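PDB 3NPG: heavy-metal chelation domain-containing protein, which is of unknown function but, as a DUF364-family protein with a Rossmann-like domain, may take part in heavy-metal chelation. Local coordinates for residues Val55-Ser61 and Asn78-Leu84; Leu110-Ile116 and Lys191-Ile195; Arg118-Asn124 and Tyr136-Glu142. Residue numbers count along the deposited sequence, not the author numbering.

Contact 1 of 3, residues Val55-Ser61 and Asn78-Leu84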
loop_
_atom_site.group_PDB
_atom_site.type_symbol
_atom_site.label_atom_id
_atom_site.label_comp_id
_atom_site.label_asym_id
_atom_site.label_seq_id
_atom_site.Cartn_x
_atom_site.Cartn_y
_atom_site.Cartn_z
ATOM N N VAL A 55 -6.297 -1.089 -9.226
ATOM C CA VAL A 55 -7.760 -1.179 -9.242
ATOM C C VAL A 55 -8.367 -0.310 -8.135
ATOM O O VAL A 55 -8.094 -0.531 -6.947
ATOM C CB VAL A 55 -8.257 -2.652 -9.147
ATOM C CG1 VAL A 55 -9.775 -2.726 -9.269
ATOM C CG2 VAL A 55 -7.587 -3.528 -10.201
ATOM N N GLN A 56 -9.180 0.674 -8.517
ATOM C CA GLN A 56 -9.836 1.546 -7.545
ATOM C C GLN A 56 -11.286 1.124 -7.356
ATOM O O GLN A 56 -11.844 1.284 -6.268
ATOM C CB GLN A 56 -9.748 3.019 -7.986
ATOM C CG GLN A 56 -8.317 3.481 -8.279
ATOM C CD GLN A 56 -8.126 4.952 -8.042
ATOM O OE1 GLN A 56 -8.947 5.621 -7.402
ATOM N NE2 GLN A 56 -6.997 5.473 -8.482
ATOM N N ARG A 57 -11.893 0.564 -8.423
ATOM C CA ARG A 57 -13.283 0.100 -8.427
ATOM C C ARG A 57 -13.389 -1.179 -9.259
ATOM O O ARG A 57 -12.690 -1.317 -10.271
ATOM C CB ARG A 57 -14.208 1.181 -9.027
ATOM C CG ARG A 57 -14.250 2.485 -8.230
ATOM C CD ARG A 57 -14.642 3.676 -9.098
ATOM N NE ARG A 57 -13.611 4.002 -10.094
ATOM C CZ ARG A 57 -12.585 4.816 -9.864
ATOM N NH1 ARG A 57 -12.427 5.378 -8.671
ATOM N NH2 ARG A 57 -11.700 5.062 -10.821
ATOM N N TYR A 58 -14.289 -2.098 -8.866
ATOM C CA TYR A 58 -14.524 -3.318 -9.635
ATOM C C TYR A 58 -15.740 -3.165 -10.529
ATOM O O TYR A 58 -16.826 -3.660 -10.210
ATOM C CB TYR A 58 -14.619 -4.556 -8.723
ATOM C CG TYR A 58 -13.271 -4.994 -8.194
ATOM C CD1 TYR A 58 -12.376 -5.690 -9.002
ATOM C CD2 TYR A 58 -12.860 -4.654 -6.910
ATOM C CE1 TYR A 58 -11.111 -6.048 -8.539
ATOM C CE2 TYR A 58 -11.598 -5.008 -6.435
ATOM C CZ TYR A 58 -10.725 -5.704 -7.253
ATOM O OH TYR A 58 -9.484 -6.058 -6.782
ATOM N N THR A 59 -15.576 -2.392 -11.621
ATOM C CA THR A 59 -16.644 -2.106 -12.584
ATOM C C THR A 59 -16.179 -2.402 -14.013
ATOM O O THR A 59 -14.980 -2.340 -14.293
ATOM C CB THR A 59 -17.108 -0.642 -12.448
ATOM O OG1 THR A 59 -15.976 0.219 -12.578
ATOM C CG2 THR A 59 -17.820 -0.370 -11.117
ATOM N N ASN A 60 -17.129 -2.718 -14.921
ATOM C CA ASN A 60 -16.818 -2.974 -16.331
ATOM C C ASN A 60 -18.002 -2.568 -17.223
ATOM O O ASN A 60 -19.125 -3.045 -17.021
ATOM C CB ASN A 60 -16.438 -4.449 -16.552
ATOM C CG ASN A 60 -15.558 -4.683 -17.763
ATOM O OD1 ASN A 60 -15.799 -4.164 -18.852
ATOM N ND2 ASN A 60 -14.534 -5.505 -17.601
ATOM N N SER A 61 -17.756 -1.659 -18.188
ATOM C CA SER A 61 -18.796 -1.166 -19.099
ATOM C C SER A 61 -19.187 -2.210 -20.160
ATOM O O SER A 61 -20.251 -2.087 -20.776
ATOM C CB SER A 61 -18.354 0.129 -19.770
ATOM O OG SER A 61 -17.155 -0.060 -20.503
ATOM N N ASN A 78 -10.299 2.695 -17.289
ATOM C CA ASN A 78 -10.536 1.587 -16.369
ATOM C C ASN A 78 -9.467 0.515 -16.573
ATOM O O ASN A 78 -9.368 -0.058 -17.663
ATOM C CB ASN A 78 -11.941 1.000 -16.611
ATOM C CG ASN A 78 -12.427 0.048 -15.547
ATOM O OD1 ASN A 78 -11.664 -0.741 -14.971
ATOM N ND2 ASN A 78 -13.731 0.033 -15.338
ATOM N N ILE A 79 -8.646 0.262 -15.532
ATOM C CA ILE A 79 -7.561 -0.733 -15.593
ATOM C C ILE A 79 -8.079 -2.162 -15.930
ATOM O O ILE A 79 -7.420 -2.891 -16.684
ATOM C CB ILE A 79 -6.669 -0.692 -14.297
ATOM C CG1 ILE A 79 -5.489 -1.703 -14.377
ATOM C CG2 ILE A 79 -7.508 -0.899 -13.022
ATOM C CD1 ILE A 79 -4.426 -1.361 -15.404
ATOM N N ILE A 80 -9.285 -2.529 -15.416
ATOM C CA ILE A 80 -9.904 -3.834 -15.701
ATOM C C ILE A 80 -10.172 -3.979 -17.205
ATOM O O ILE A 80 -9.847 -5.018 -17.794
ATOM C CB ILE A 80 -11.197 -4.050 -14.856
ATOM C CG1 ILE A 80 -10.921 -3.845 -13.348
ATOM C CG2 ILE A 80 -11.803 -5.435 -15.130
ATOM C CD1 ILE A 80 -12.150 -3.813 -12.486
ATOM N N GLU A 81 -10.710 -2.914 -17.835
ATOM C CA GLU A 81 -10.986 -2.894 -19.270
ATOM C C GLU A 81 -9.684 -2.897 -20.097
ATOM O O GLU A 81 -9.635 -3.534 -21.148
ATOM C CB GLU A 81 -11.862 -1.693 -19.637
ATOM C CG GLU A 81 -13.272 -1.775 -19.074
ATOM C CD GLU A 81 -14.131 -0.545 -19.312
ATOM O OE1 GLU A 81 -13.728 0.321 -20.124
ATOM O OE2 GLU A 81 -15.213 -0.450 -18.686
ATOM N N ARG A 82 -8.622 -2.194 -19.607
ATOM C CA ARG A 82 -7.306 -2.164 -20.271
ATOM C C ARG A 82 -6.651 -3.539 -20.246
ATOM O O ARG A 82 -6.149 -4.001 -21.276
ATOM C CB ARG A 82 -6.368 -1.151 -19.596
ATOM C CG ARG A 82 -6.558 0.270 -20.050
ATOM C CD ARG A 82 -5.268 1.083 -19.932
ATOM N NE ARG A 82 -4.736 1.108 -18.561
ATOM C CZ ARG A 82 -5.154 1.948 -17.613
ATOM N NH1 ARG A 82 -6.143 2.798 -17.858
ATOM N NH2 ARG A 82 -4.606 1.920 -16.404
ATOM N N THR A 83 -6.585 -4.170 -19.044
ATOM C CA THR A 83 -5.947 -5.481 -18.866
ATOM C C THR A 83 -6.612 -6.552 -19.743
ATOM O O THR A 83 -5.911 -7.293 -20.434
ATOM C CB THR A 83 -5.900 -5.863 -17.378
ATOM O OG1 THR A 83 -5.477 -4.726 -16.616
ATOM C CG2 THR A 83 -4.971 -7.035 -17.114
ATOM N N LEU A 84 -7.970 -6.576 -19.783
ATOM C CA LEU A 84 -8.719 -7.510 -20.646
ATOM C C LEU A 84 -8.469 -7.208 -22.137
ATOM O O LEU A 84 -8.415 -8.133 -22.956
ATOM C CB LEU A 84 -10.226 -7.455 -20.333
ATOM C CG LEU A 84 -10.689 -8.266 -19.114
ATOM C CD1 LEU A 84 -12.012 -7.742 -18.580
ATOM C CD2 LEU A 84 -10.802 -9.752 -19.447
#

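Contact 2 of 3, residues Leu110-Ile116 and Lys191-Ile195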
loop_
_atom_site.group_PDB
_atom_site.type_symbol
_atom_site.label_atom_id
_atom_site.label_comp_id
_atom_site.label_asym_id
_atom_site.label_seq_id
_atom_site.Cartn_x
_atom_site.Cartn_y
_atom_site.Cartn_z
ATOM N N LEU A 110 20.834 -11.375 -23.819
ATOM C CA LEU A 110 20.620 -10.366 -24.852
ATOM C C LEU A 110 21.430 -9.087 -24.564
ATOM O O LEU A 110 22.023 -8.516 -25.485
ATOM C CB LEU A 110 19.112 -10.043 -24.959
ATOM C CG LEU A 110 18.701 -9.101 -26.091
ATOM C CD1 LEU A 110 18.684 -9.824 -27.434
ATOM C CD2 LEU A 110 17.364 -8.498 -25.818
ATOM N N ILE A 111 21.467 -8.655 -23.279
ATOM C CA ILE A 111 22.214 -7.462 -22.849
ATOM C C ILE A 111 23.720 -7.667 -23.032
ATOM O O ILE A 111 24.423 -6.741 -23.439
ATOM C CB ILE A 111 21.875 -7.092 -21.371
ATOM C CG1 ILE A 111 20.339 -7.054 -21.109
ATOM C CG2 ILE A 111 22.562 -5.789 -20.947
ATOM C CD1 ILE A 111 19.526 -6.039 -21.958
ATOM N N GLN A 112 24.212 -8.880 -22.724
ATOM C CA GLN A 112 25.635 -9.210 -22.835
ATOM C C GLN A 112 26.133 -9.159 -24.292
ATOM O O GLN A 112 27.318 -8.921 -24.523
ATOM C CB GLN A 112 25.924 -10.585 -22.205
ATOM C CG GLN A 112 25.778 -10.599 -20.679
ATOM C CD GLN A 112 25.864 -11.998 -20.110
ATOM O OE1 GLN A 112 25.065 -12.889 -20.443
ATOM N NE2 GLN A 112 26.788 -12.202 -19.182
ATOM N N GLN A 113 25.214 -9.334 -25.271
ATOM C CA GLN A 113 25.546 -9.288 -26.705
ATOM C C GLN A 113 25.893 -7.857 -27.171
ATOM O O GLN A 113 26.423 -7.682 -28.277
ATOM C CB GLN A 113 24.385 -9.855 -27.552
ATOM C CG GLN A 113 24.135 -11.356 -27.354
ATOM C CD GLN A 113 22.880 -11.833 -28.066
ATOM O OE1 GLN A 113 22.265 -11.112 -28.869
ATOM N NE2 GLN A 113 22.472 -13.058 -27.782
ATOM N N ASP A 114 25.585 -6.836 -26.335
ATOM C CA ASP A 114 25.843 -5.432 -26.676
ATOM C C ASP A 114 26.791 -4.746 -25.673
ATOM O O ASP A 114 27.114 -5.323 -24.627
ATOM C CB ASP A 114 24.517 -4.651 -26.798
ATOM C CG ASP A 114 23.626 -5.143 -27.924
ATOM O OD1 ASP A 114 24.150 -5.371 -29.043
ATOM O OD2 ASP A 114 22.398 -5.275 -27.697
ATOM N N GLU A 115 27.253 -3.517 -26.011
ATOM C CA GLU A 115 28.156 -2.741 -25.159
ATOM C C GLU A 115 27.364 -1.691 -24.356
ATOM O O GLU A 115 27.223 -0.544 -24.799
ATOM C CB GLU A 115 29.253 -2.069 -26.012
ATOM C CG GLU A 115 30.464 -1.610 -25.210
ATOM C CD GLU A 115 31.362 -2.722 -24.691
ATOM O OE1 GLU A 115 31.418 -3.797 -25.334
ATOM O OE2 GLU A 115 32.059 -2.491 -23.677
ATOM N N ILE A 116 26.824 -2.100 -23.184
ATOM C CA ILE A 116 26.020 -1.217 -22.323
ATOM C C ILE A 116 26.800 -0.870 -21.041
ATOM O O ILE A 116 27.571 -1.692 -20.557
ATOM C CB ILE A 116 24.630 -1.875 -21.999
ATOM C CG1 ILE A 116 23.949 -2.464 -23.278
ATOM C CG2 ILE A 116 23.698 -0.907 -21.254
ATOM C CD1 ILE A 116 23.640 -1.431 -24.416
ATOM N N LYS A 191 20.046 2.725 -26.443
ATOM C CA LYS A 191 20.196 2.060 -27.746
ATOM C C LYS A 191 19.552 0.665 -27.728
ATOM O O LYS A 191 19.352 0.051 -28.783
ATOM C CB LYS A 191 21.693 1.979 -28.161
ATOM C CG LYS A 191 22.659 1.703 -27.003
ATOM C CD LYS A 191 24.110 1.862 -27.437
ATOM C CE LYS A 191 25.059 1.592 -26.308
ATOM N NZ LYS A 191 26.472 1.734 -26.736
ATOM N N LEU A 192 19.174 0.196 -26.527
ATOM C CA LEU A 192 18.588 -1.119 -26.323
ATOM C C LEU A 192 17.402 -1.020 -25.344
ATOM O O LEU A 192 17.602 -0.709 -24.172
ATOM C CB LEU A 192 19.674 -2.075 -25.772
ATOM C CG LEU A 192 19.266 -3.533 -25.544
ATOM C CD1 LEU A 192 18.997 -4.243 -26.859
ATOM C CD2 LEU A 192 20.335 -4.263 -24.805
ATOM N N ILE A 193 16.158 -1.215 -25.848
ATOM C CA ILE A 193 14.942 -1.172 -25.024
ATOM C C ILE A 193 14.200 -2.499 -25.131
ATOM O O ILE A 193 13.674 -2.833 -26.197
ATOM C CB ILE A 193 14.034 0.048 -25.385
ATOM C CG1 ILE A 193 14.817 1.381 -25.240
ATOM C CG2 ILE A 193 12.752 0.053 -24.529
ATOM C CD1 ILE A 193 14.142 2.554 -25.792
ATOM N N VAL A 194 14.203 -3.282 -24.037
ATOM C CA VAL A 194 13.579 -4.607 -24.007
ATOM C C VAL A 194 12.307 -4.596 -23.155
ATOM O O VAL A 194 12.357 -4.243 -21.974
ATOM C CB VAL A 194 14.578 -5.696 -23.514
ATOM C CG1 VAL A 194 13.988 -7.090 -23.669
ATOM C CG2 VAL A 194 15.910 -5.590 -24.244
ATOM N N ILE A 195 11.173 -4.993 -23.748
ATOM C CA ILE A 195 9.904 -5.126 -23.023
ATOM C C ILE A 195 9.719 -6.608 -22.671
ATOM O O ILE A 195 9.489 -7.428 -23.562
ATOM C CB ILE A 195 8.711 -4.545 -23.854
ATOM C CG1 ILE A 195 9.006 -3.094 -24.358
ATOM C CG2 ILE A 195 7.397 -4.614 -23.076
ATOM C CD1 ILE A 195 9.397 -2.048 -23.245
#

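Contact 3 of 3, residues Arg118-Asn124 and Tyr136-Glu142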
loop_
_atom_site.group_PDB
_atom_site.type_symbol
_atom_site.label_atom_id
_atom_site.label_comp_id
_atom_site.label_asym_id
_atom_site.label_seq_id
_atom_site.Cartn_x
_atom_site.Cartn_y
_atom_site.Cartn_z
ATOM N N ARG A 118 25.179 1.687 -18.373
ATOM C CA ARG A 118 24.132 1.895 -17.384
ATOM C C ARG A 118 22.822 1.320 -17.851
ATOM O O ARG A 118 22.410 1.554 -18.987
ATOM C CB ARG A 118 23.981 3.380 -17.049
ATOM C CG ARG A 118 25.076 3.898 -16.137
ATOM C CD ARG A 118 24.879 5.350 -15.792
ATOM N NE ARG A 118 25.213 6.220 -16.914
ATOM C CZ ARG A 118 26.413 6.751 -17.105
ATOM N NH1 ARG A 118 27.393 6.524 -16.237
ATOM N NH2 ARG A 118 26.639 7.531 -18.149
ATOM N N ILE A 119 22.171 0.548 -16.989
ATOM C CA ILE A 119 20.903 -0.099 -17.301
ATOM C C ILE A 119 19.800 0.382 -16.356
ATOM O O ILE A 119 20.008 0.437 -15.144
ATOM C CB ILE A 119 21.049 -1.666 -17.259
ATOM C CG1 ILE A 119 22.144 -2.160 -18.230
ATOM C CG2 ILE A 119 19.714 -2.355 -17.546
ATOM C CD1 ILE A 119 22.473 -3.607 -18.107
ATOM N N ALA A 120 18.615 0.697 -16.908
ATOM C CA ALA A 120 17.446 1.037 -16.104
ATOM C C ALA A 120 16.467 -0.120 -16.144
ATOM O O ALA A 120 16.010 -0.498 -17.223
ATOM C CB ALA A 120 16.785 2.299 -16.633
ATOM N N ILE A 121 16.206 -0.745 -14.979
ATOM C CA ILE A 121 15.282 -1.872 -14.891
ATOM C C ILE A 121 13.953 -1.427 -14.284
ATOM O O ILE A 121 13.898 -1.072 -13.105
ATOM C CB ILE A 121 15.918 -3.089 -14.140
ATOM C CG1 ILE A 121 17.129 -3.647 -14.923
ATOM C CG2 ILE A 121 14.872 -4.187 -13.882
ATOM C CD1 ILE A 121 17.832 -4.868 -14.251
ATOM N N ILE A 122 12.894 -1.384 -15.109
ATOM C CA ILE A 122 11.553 -0.999 -14.661
ATOM C C ILE A 122 10.760 -2.257 -14.312
ATOM O O ILE A 122 10.522 -3.106 -15.175
ATOM C CB ILE A 122 10.844 -0.109 -15.718
ATOM C CG1 ILE A 122 11.660 1.177 -15.983
ATOM C CG2 ILE A 122 9.417 0.225 -15.289
ATOM C CD1 ILE A 122 11.746 1.562 -17.409
ATOM N N GLY A 123 10.453 -2.406 -13.034
ATOM C CA GLY A 123 9.834 -3.610 -12.505
ATOM C C GLY A 123 10.876 -4.510 -11.879
ATOM O O GLY A 123 11.816 -4.933 -12.555
ATOM N N ASN A 124 10.773 -4.738 -10.561
ATOM C CA ASN A 124 11.758 -5.528 -9.831
ATOM C C ASN A 124 11.711 -7.010 -10.219
ATOM O O ASN A 124 10.788 -7.737 -9.828
ATOM C CB ASN A 124 11.598 -5.347 -8.319
ATOM C CG ASN A 124 12.765 -5.874 -7.505
ATOM O OD1 ASN A 124 13.874 -6.070 -8.006
ATOM N ND2 ASN A 124 12.545 -6.066 -6.222
ATOM N N TYR A 136 27.117 -4.501 -14.597
ATOM C CA TYR A 136 26.685 -3.190 -15.104
ATOM C C TYR A 136 26.203 -2.266 -13.976
ATOM O O TYR A 136 25.907 -2.731 -12.875
ATOM C CB TYR A 136 25.565 -3.359 -16.149
ATOM C CG TYR A 136 25.917 -4.287 -17.294
ATOM C CD1 TYR A 136 26.556 -3.810 -18.432
ATOM C CD2 TYR A 136 25.531 -5.625 -17.277
ATOM C CE1 TYR A 136 26.859 -4.653 -19.499
ATOM C CE2 TYR A 136 25.831 -6.478 -18.336
ATOM C CZ TYR A 136 26.500 -5.989 -19.444
ATOM O OH TYR A 136 26.794 -6.823 -20.497
ATOM N N GLU A 137 26.090 -0.957 -14.270
ATOM C CA GLU A 137 25.536 0.022 -13.335
ATOM C C GLU A 137 24.009 -0.013 -13.477
ATOM O O GLU A 137 23.475 0.402 -14.507
ATOM C CB GLU A 137 26.090 1.425 -13.649
ATOM C CG GLU A 137 25.784 2.471 -12.593
ATOM C CD GLU A 137 26.365 3.843 -12.890
ATOM O OE1 GLU A 137 27.554 3.920 -13.281
ATOM O OE2 GLU A 137 25.629 4.844 -12.731
ATOM N N VAL A 138 23.323 -0.616 -12.501
ATOM C CA VAL A 138 21.884 -0.866 -12.599
ATOM C C VAL A 138 21.048 0.080 -11.715
ATOM O O VAL A 138 21.434 0.376 -10.581
ATOM C CB VAL A 138 21.559 -2.368 -12.326
ATOM C CG1 VAL A 138 20.063 -2.630 -12.387
ATOM C CG2 VAL A 138 22.304 -3.276 -13.304
ATOM N N TYR A 139 19.892 0.547 -12.250
ATOM C CA TYR A 139 18.924 1.373 -11.523
ATOM C C TYR A 139 17.561 0.700 -11.594
ATOM O O TYR A 139 16.965 0.636 -12.673
ATOM C CB TYR A 139 18.851 2.795 -12.124
ATOM C CG TYR A 139 20.114 3.603 -11.928
ATOM C CD1 TYR A 139 21.159 3.539 -12.848
ATOM C CD2 TYR A 139 20.257 4.454 -10.840
ATOM C CE1 TYR A 139 22.329 4.272 -12.666
ATOM C CE2 TYR A 139 21.420 5.200 -10.652
ATOM C CZ TYR A 139 22.456 5.104 -11.567
ATOM O OH TYR A 139 23.604 5.839 -11.385
ATOM N N VAL A 140 17.102 0.114 -10.468
ATOM C CA VAL A 140 15.827 -0.622 -10.430
ATOM C C VAL A 140 14.688 0.274 -9.936
ATOM O O VAL A 140 14.828 0.932 -8.907
ATOM C CB VAL A 140 15.932 -1.941 -9.601
ATOM C CG1 VAL A 140 14.696 -2.814 -9.804
ATOM C CG2 VAL A 140 17.193 -2.714 -9.962
ATOM N N PHE A 141 13.563 0.297 -10.674
ATOM C CA PHE A 141 12.394 1.105 -10.313
ATOM C C PHE A 141 11.185 0.222 -10.089
ATOM O O PHE A 141 10.823 -0.559 -10.971
ATOM C CB PHE A 141 12.095 2.151 -11.403
ATOM C CG PHE A 141 13.276 3.016 -11.766
ATOM C CD1 PHE A 141 13.573 4.161 -11.033
ATOM C CD2 PHE A 141 14.089 2.693 -12.847
ATOM C CE1 PHE A 141 14.672 4.955 -11.364
ATOM C CE2 PHE A 141 15.192 3.486 -13.172
ATOM C CZ PHE A 141 15.474 4.613 -12.430
ATOM N N GLU A 142 10.557 0.329 -8.916
ATOM C CA GLU A 142 9.376 -0.470 -8.608
ATOM C C GLU A 142 8.229 0.395 -8.082
ATOM O O GLU A 142 8.433 1.238 -7.205
ATOM C CB GLU A 142 9.719 -1.616 -7.628
ATOM C CG GLU A 142 8.557 -2.566 -7.349
ATOM C CD GLU A 142 7.925 -3.205 -8.574
ATOM O OE1 GLU A 142 8.600 -4.024 -9.235
ATOM O OE2 GLU A 142 6.733 -2.926 -8.840
#

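Contact 1 of 3, residues Val55-Ser61 and Asn78-Leu84
An N-capped helix start meets an irregular loop here: 55-61, which follows strand 43-49, lies against the beginning of helix 79-96. N78 is the N-cap, and its side-chain amide suits the place because it can accept and donate at once. N78 OD1 takes a weak capping hydrogen bond from I80 N (3.0 Å), while N78 ND2 gives one to the loop carbonyl T59 O at 2.9 Å. I79 points its CA-to-CB bond at the loop, its CG2 meeting CG2 of V55 at 3.9 Å, two branched side chains packed at the V55 end, while its CD1 end leads away. I80 is the apolar wedge. Its side chain pushes CD1 into the bend of the loop, 4.1 Å from V55 CG1 and 4.0 Å from Y58 CD1, and its CG2 lies 3.7 Å from N60 ND2. The amide of N60 donates to L232 O of a second subunit, whose L232 also packs on I80 and L84, so this surface belongs to a subunit interface as well. E81 follows, its chain t at chi2 and long enough to bring the carboxylate to S61; E81 OE2 accepts from both S61 N at 2.9 Å and S61 OG at 2.7 Å. L84, one turn beyond I80, brings CD1 to 3.5 Å from N60 ND2.

Contact 2 of 3, residues Leu110-Ile116 and Lys191-Ile195
L192 lies at the apolar centre, where the end of helix 107-112 and the turn after it pack on strand 192-196 of the parallel part of a Rossmann-like sheet. Its side chain points toward the helix and places CD2 3.5 Å from I111 CD1. Two residues along, on the same face, V194 sets CG2 3.6 Å from L110 CD2 and 4.3 Å from I111 CD1. The alternation of a strand explains the choice of residues: L192 and V194 face the helix, whereas I193 points away and packs on L184 of helix 180-186, so both faces need aliphatic side chains. Further out, I116 brings CD1 to 4.2 Å from L192 CB and to 3.8 Å from K191 CE, covering the methylene part of the lysine. D114, partly exposed, lies beside the leucine, its OD2 3.7 Å from L192 CD1. At the polar edge, K191 suits its exposed place by being long and extended: its NZ donates a hydrogen bond to the backbone carbonyl E115 O at 3.1 Å.

Contact 3 of 3, residues Arg118-Asn124 and Tyr136-Glu142
Strands 118-122 and 137-141 are the parallel neighbours of a beta-alpha-beta unit of the Rossmann-like domain, crossed over by helix 126-132. Their axes approach to 4.7 Å at 18°, and backbone bonds alternate, as from I119 N to E137 O and from Y139 N to I119 O (2.8 and 2.9 Å). I119 and I121 both adopt mt rotamers: I119 CD1 makes an off-centre CH-pi contact with the Y136 ring, 4.0 Å from its centroid, and I121 CD1 meets V138 CG1 at 3.7 Å. V138 and V140, both t, share this face, under helix 126-132. On the other face the m rotamer of F141 brings CE2 to 4.0 Å from the small A120 CB. E137, t at chi1 and chi2, accepts from Y139 OH at OE2 (2.6 Å), with a long salt bridge from R118 NH1 to OE1 (3.9 Å). E142, chi2 p, curls back so that OE1 accepts from N124 N at 2.6 Å, beside G123, where a CB would jam against I122 O. Backbone bonds thus fix the parallel register, while carboxylates add polar links at both ends.

Overall arrangement
Contacts 2 and 3 belong to one Rossmann-like sheet and touch each other, their centres 13 Å apart. Contact 3 is nested inside the chain loop that contact 2 closes, and helix 107-112 leads into strand 118-122. I111 joins them, packing on L192 and V194 in one contact and, through CG2, 3.6 Å from I119 CD1 in the other; Y136 CD1 also lies 3.2 Å from I116 O. Contact 1 stands apart, in the other family region: its centre is 34 Å from that of contact 2, across the chain's centre, and 29 Å from that of contact 3. It alone of the three meets other subunits. None of the three can be assigned to a known active site.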